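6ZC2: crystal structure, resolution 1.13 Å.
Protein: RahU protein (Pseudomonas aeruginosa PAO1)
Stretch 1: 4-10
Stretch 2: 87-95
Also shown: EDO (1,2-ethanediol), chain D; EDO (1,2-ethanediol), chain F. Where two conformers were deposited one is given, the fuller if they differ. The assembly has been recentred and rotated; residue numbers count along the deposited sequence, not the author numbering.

Stretch 1 4-10: AEWIAVK
Stretch 2, residues 87-95: TFSWDDPWK

Residues 6-10 and 87-92 are extended strands running nearly antiparallel, their N-to-C directions 156° apart and their axes 8.0 Å apart at closest approach. That spacing is too wide for a backbone ladder, so side chains fill the gap. In register, Val-9 (phi/psi -105/117) lies across from Phe-88 (CA to CA 9.2 Å) and Glu-5 (-93/112) from Asp-92 (6.2 Å), the strands drawing together toward Asp-92.

From Phe-88 to Pro-93 the CA-to-CB bonds alternate toward and away from stretch 1. Thr-87 makes no contact with stretch 1; its OG1 accepts a hydrogen bond from O2 of the chain F ethanediol (2.8 Å). Phe-88 (-100/130, chi1 t, chi2 87°) points toward stretch 1. Its CE2 lies 3.5 Å from Val-9 CG2 and 4.0 Å from Ile-7 CD1; Val-9 CG1 covers one ring face while Ile-7 CD1 sits at the edge. Beta-branched Val-9 (t) and extended Ile-7 (-136/147; t, t) thus pack against a flat apolar ring, and these buried hydrocarbon side chains have no polar group to satisfy.

Ser-89 (m), partly exposed and polar, points away, needing no apolar partner. Trp-90 (-153/160, chi1 p, chi2 92°) returns toward stretch 1: Ile-7 CG2 stands 3.7 Å from the centroid of its five-membered ring, 12° off the normal, a CH-pi contact, while Ile-7 CD1 reaches Trp-90 CB at 3.6 Å.

Asp-91 (t) points away, its OD1 accepting a hydrogen bond from O2 of the chain D ethanediol (2.7 Å). Asp-92 (-127/89, chi1 t, chi2 -6°) turns inward, bringing OD2 to 3.0 Å from Trp-6 N. Buried carboxylates need polar company, and OD2 has a hydrogen-bonding partner elsewhere in the structure.

Beyond the strand, Pro-93 O lies 3.7 Å from Glu-5 CG. Trp-94 (chi1 t, chi2 86°) places CD1 3.4 Å from Glu-5 OE2. One water donates to both Glu-5 OE2 and Trp-94 O, each 2.7 Å from its oxygen, bridging Glu-5 (m, p) to the loop. Lys-95, exposed and charged, points away.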

# COMPACT_ATOMS: atom_id res chain seq x y z
N ALA A 4 -17.10 0.40 0.42
CA ALA A 4 -16.99 -0.65 -0.58
C ALA A 4 -15.78 -0.48 -1.49
O ALA A 4 -15.37 -1.45 -2.15
CB ALA A 4 -18.27 -0.74 -1.41
N GLU A 5 -15.20 0.72 -1.57
CA GLU A 5 -13.95 0.93 -2.28
C GLU A 5 -12.81 0.80 -1.27
O GLU A 5 -12.70 1.63 -0.37
CB GLU A 5 -13.94 2.31 -2.94
CG GLU A 5 -14.98 2.48 -4.05
CD GLU A 5 -16.38 2.79 -3.53
OE1 GLU A 5 -16.49 3.60 -2.59
OE2 GLU A 5 -17.36 2.23 -4.07
N TRP A 6 -12.00 -0.25 -1.40
CA TRP A 6 -10.93 -0.49 -0.44
C TRP A 6 -9.79 -1.26 -1.08
O TRP A 6 -9.97 -1.99 -2.06
CB TRP A 6 -11.45 -1.22 0.82
CG TRP A 6 -11.93 -2.64 0.56
CD1 TRP A 6 -13.16 -3.02 0.11
CD2 TRP A 6 -11.18 -3.86 0.76
NE1 TRP A 6 -13.23 -4.39 -0.00
CE2 TRP A 6 -12.03 -4.93 0.38
CE3 TRP A 6 -9.89 -4.15 1.20
CZ2 TRP A 6 -11.63 -6.26 0.45
CZ3 TRP A 6 -9.49 -5.49 1.26
CH2 TRP A 6 -10.37 -6.52 0.89
N ILE A 7 -8.60 -1.09 -0.48
CA ILE A 7 -7.39 -1.84 -0.79
C ILE A 7 -6.74 -2.22 0.53
O ILE A 7 -6.83 -1.49 1.52
CB ILE A 7 -6.41 -1.00 -1.66
CG1 ILE A 7 -5.20 -1.83 -2.12
CG2 ILE A 7 -5.95 0.26 -0.90
CD1 ILE A 7 -4.26 -1.10 -3.06
N ALA A 8 -6.09 -3.38 0.56
CA ALA A 8 -5.26 -3.77 1.70
C ALA A 8 -3.97 -4.34 1.14
O ALA A 8 -4.00 -5.32 0.38
CB ALA A 8 -5.99 -4.78 2.60
N VAL A 9 -2.84 -3.73 1.50
CA VAL A 9 -1.53 -4.09 0.96
C VAL A 9 -0.76 -4.87 2.01
O VAL A 9 -0.44 -4.34 3.09
CB VAL A 9 -0.75 -2.85 0.52
CG1 VAL A 9 0.54 -3.26 -0.17
CG2 VAL A 9 -1.61 -1.95 -0.38
N LYS A 10 -0.43 -6.13 1.71
CA LYS A 10 0.37 -6.98 2.59
C LYS A 10 1.84 -6.71 2.28
O LYS A 10 2.31 -7.04 1.18
CB LYS A 10 0.03 -8.45 2.37
CG LYS A 10 0.79 -9.40 3.28
CD LYS A 10 0.43 -10.86 3.01
CE LYS A 10 1.33 -11.80 3.79
NZ LYS A 10 0.79 -13.19 3.82
N THR A 87 8.05 3.53 -4.16
CA THR A 87 6.75 4.08 -3.79
C THR A 87 5.64 3.15 -4.26
O THR A 87 5.62 2.77 -5.44
CB THR A 87 6.55 5.46 -4.42
OG1 THR A 87 7.58 6.35 -3.97
CG2 THR A 87 5.17 6.03 -4.07
N PHE A 88 4.71 2.81 -3.36
CA PHE A 88 3.49 2.09 -3.72
C PHE A 88 2.33 3.08 -3.82
O PHE A 88 2.12 3.87 -2.89
CB PHE A 88 3.16 1.01 -2.70
CG PHE A 88 2.01 0.14 -3.12
CD1 PHE A 88 2.22 -0.98 -3.92
CD2 PHE A 88 0.70 0.47 -2.78
CE1 PHE A 88 1.16 -1.76 -4.35
CE2 PHE A 88 -0.36 -0.31 -3.22
CZ PHE A 88 -0.13 -1.42 -4.00
N SER A 89 1.57 3.04 -4.92
CA SER A 89 0.46 3.95 -5.17
C SER A 89 -0.75 3.17 -5.66
O SER A 89 -0.60 2.10 -6.26
CB SER A 89 0.82 5.00 -6.23
OG SER A 89 1.87 5.85 -5.81
N TRP A 90 -1.95 3.72 -5.44
CA TRP A 90 -3.18 3.06 -5.88
C TRP A 90 -4.27 4.09 -6.14
O TRP A 90 -4.24 5.22 -5.63
CB TRP A 90 -3.70 2.03 -4.85
CG TRP A 90 -4.17 2.70 -3.59
CD1 TRP A 90 -5.45 3.12 -3.30
CD2 TRP A 90 -3.36 3.07 -2.46
NE1 TRP A 90 -5.47 3.72 -2.06
CE2 TRP A 90 -4.21 3.71 -1.53
CE3 TRP A 90 -2.00 2.93 -2.15
CZ2 TRP A 90 -3.75 4.20 -0.31
CZ3 TRP A 90 -1.54 3.42 -0.95
CH2 TRP A 90 -2.41 4.05 -0.05
N ASP A 91 -5.27 3.66 -6.92
CA ASP A 91 -6.45 4.47 -7.21
C ASP A 91 -7.64 3.53 -7.39
O ASP A 91 -7.63 2.69 -8.31
CB ASP A 91 -6.23 5.31 -8.47
CG ASP A 91 -7.45 6.13 -8.83
OD1 ASP A 91 -8.14 6.62 -7.91
OD2 ASP A 91 -7.71 6.30 -10.04
N ASP A 92 -8.64 3.67 -6.53
CA ASP A 92 -9.85 2.84 -6.52
C ASP A 92 -11.04 3.79 -6.55
O ASP A 92 -11.55 4.19 -5.50
CB ASP A 92 -9.87 1.96 -5.26
CG ASP A 92 -11.05 1.00 -5.20
OD1 ASP A 92 -11.95 1.06 -6.07
OD2 ASP A 92 -11.06 0.17 -4.26
N PRO A 93 -11.50 4.19 -7.74
CA PRO A 93 -12.58 5.19 -7.83
C PRO A 93 -13.94 4.62 -7.45
O PRO A 93 -14.19 3.41 -7.50
CB PRO A 93 -12.56 5.62 -9.30
CG PRO A 93 -11.25 5.13 -9.85
CD PRO A 93 -10.93 3.89 -9.07
N TRP A 94 -14.84 5.54 -7.09
CA TRP A 94 -16.21 5.18 -6.76
C TRP A 94 -17.09 5.07 -8.01
O TRP A 94 -17.92 4.16 -8.11
CB TRP A 94 -16.81 6.21 -5.80
CG TRP A 94 -18.28 6.04 -5.55
CD1 TRP A 94 -18.87 5.23 -4.62
CD2 TRP A 94 -19.35 6.70 -6.24
NE1 TRP A 94 -20.24 5.34 -4.69
CE2 TRP A 94 -20.56 6.24 -5.68
CE3 TRP A 94 -19.41 7.63 -7.28
CZ2 TRP A 94 -21.81 6.68 -6.12
CZ3 TRP A 94 -20.66 8.07 -7.72
CH2 TRP A 94 -21.83 7.59 -7.14
N LYS A 95 -16.92 5.99 -8.96
CA LYS A 95 -17.78 6.03 -10.13
C LYS A 95 -17.57 4.78 -10.99
O LYS A 95 -16.48 4.21 -11.05
CB LYS A 95 -17.51 7.29 -10.95
CG LYS A 95 -16.33 7.17 -11.92
CD LYS A 95 -15.94 8.52 -12.50
CE LYS A 95 -17.10 9.16 -13.26
NZ LYS A 95 -16.71 9.57 -14.64
C1 EDO D . -11.62 8.95 -5.68
O1 EDO D . -12.84 8.23 -5.89
C2 EDO D . -10.46 8.08 -6.13
O2 EDO D . -10.42 8.00 -7.56
C1 EDO F . 10.35 5.72 -6.69
O1 EDO F . 11.43 6.55 -6.24
C2 EDO F . 9.23 6.60 -7.23
O2 EDO F . 8.84 7.54 -6.22
O HOH W 1 -17.90 1.85 -6.71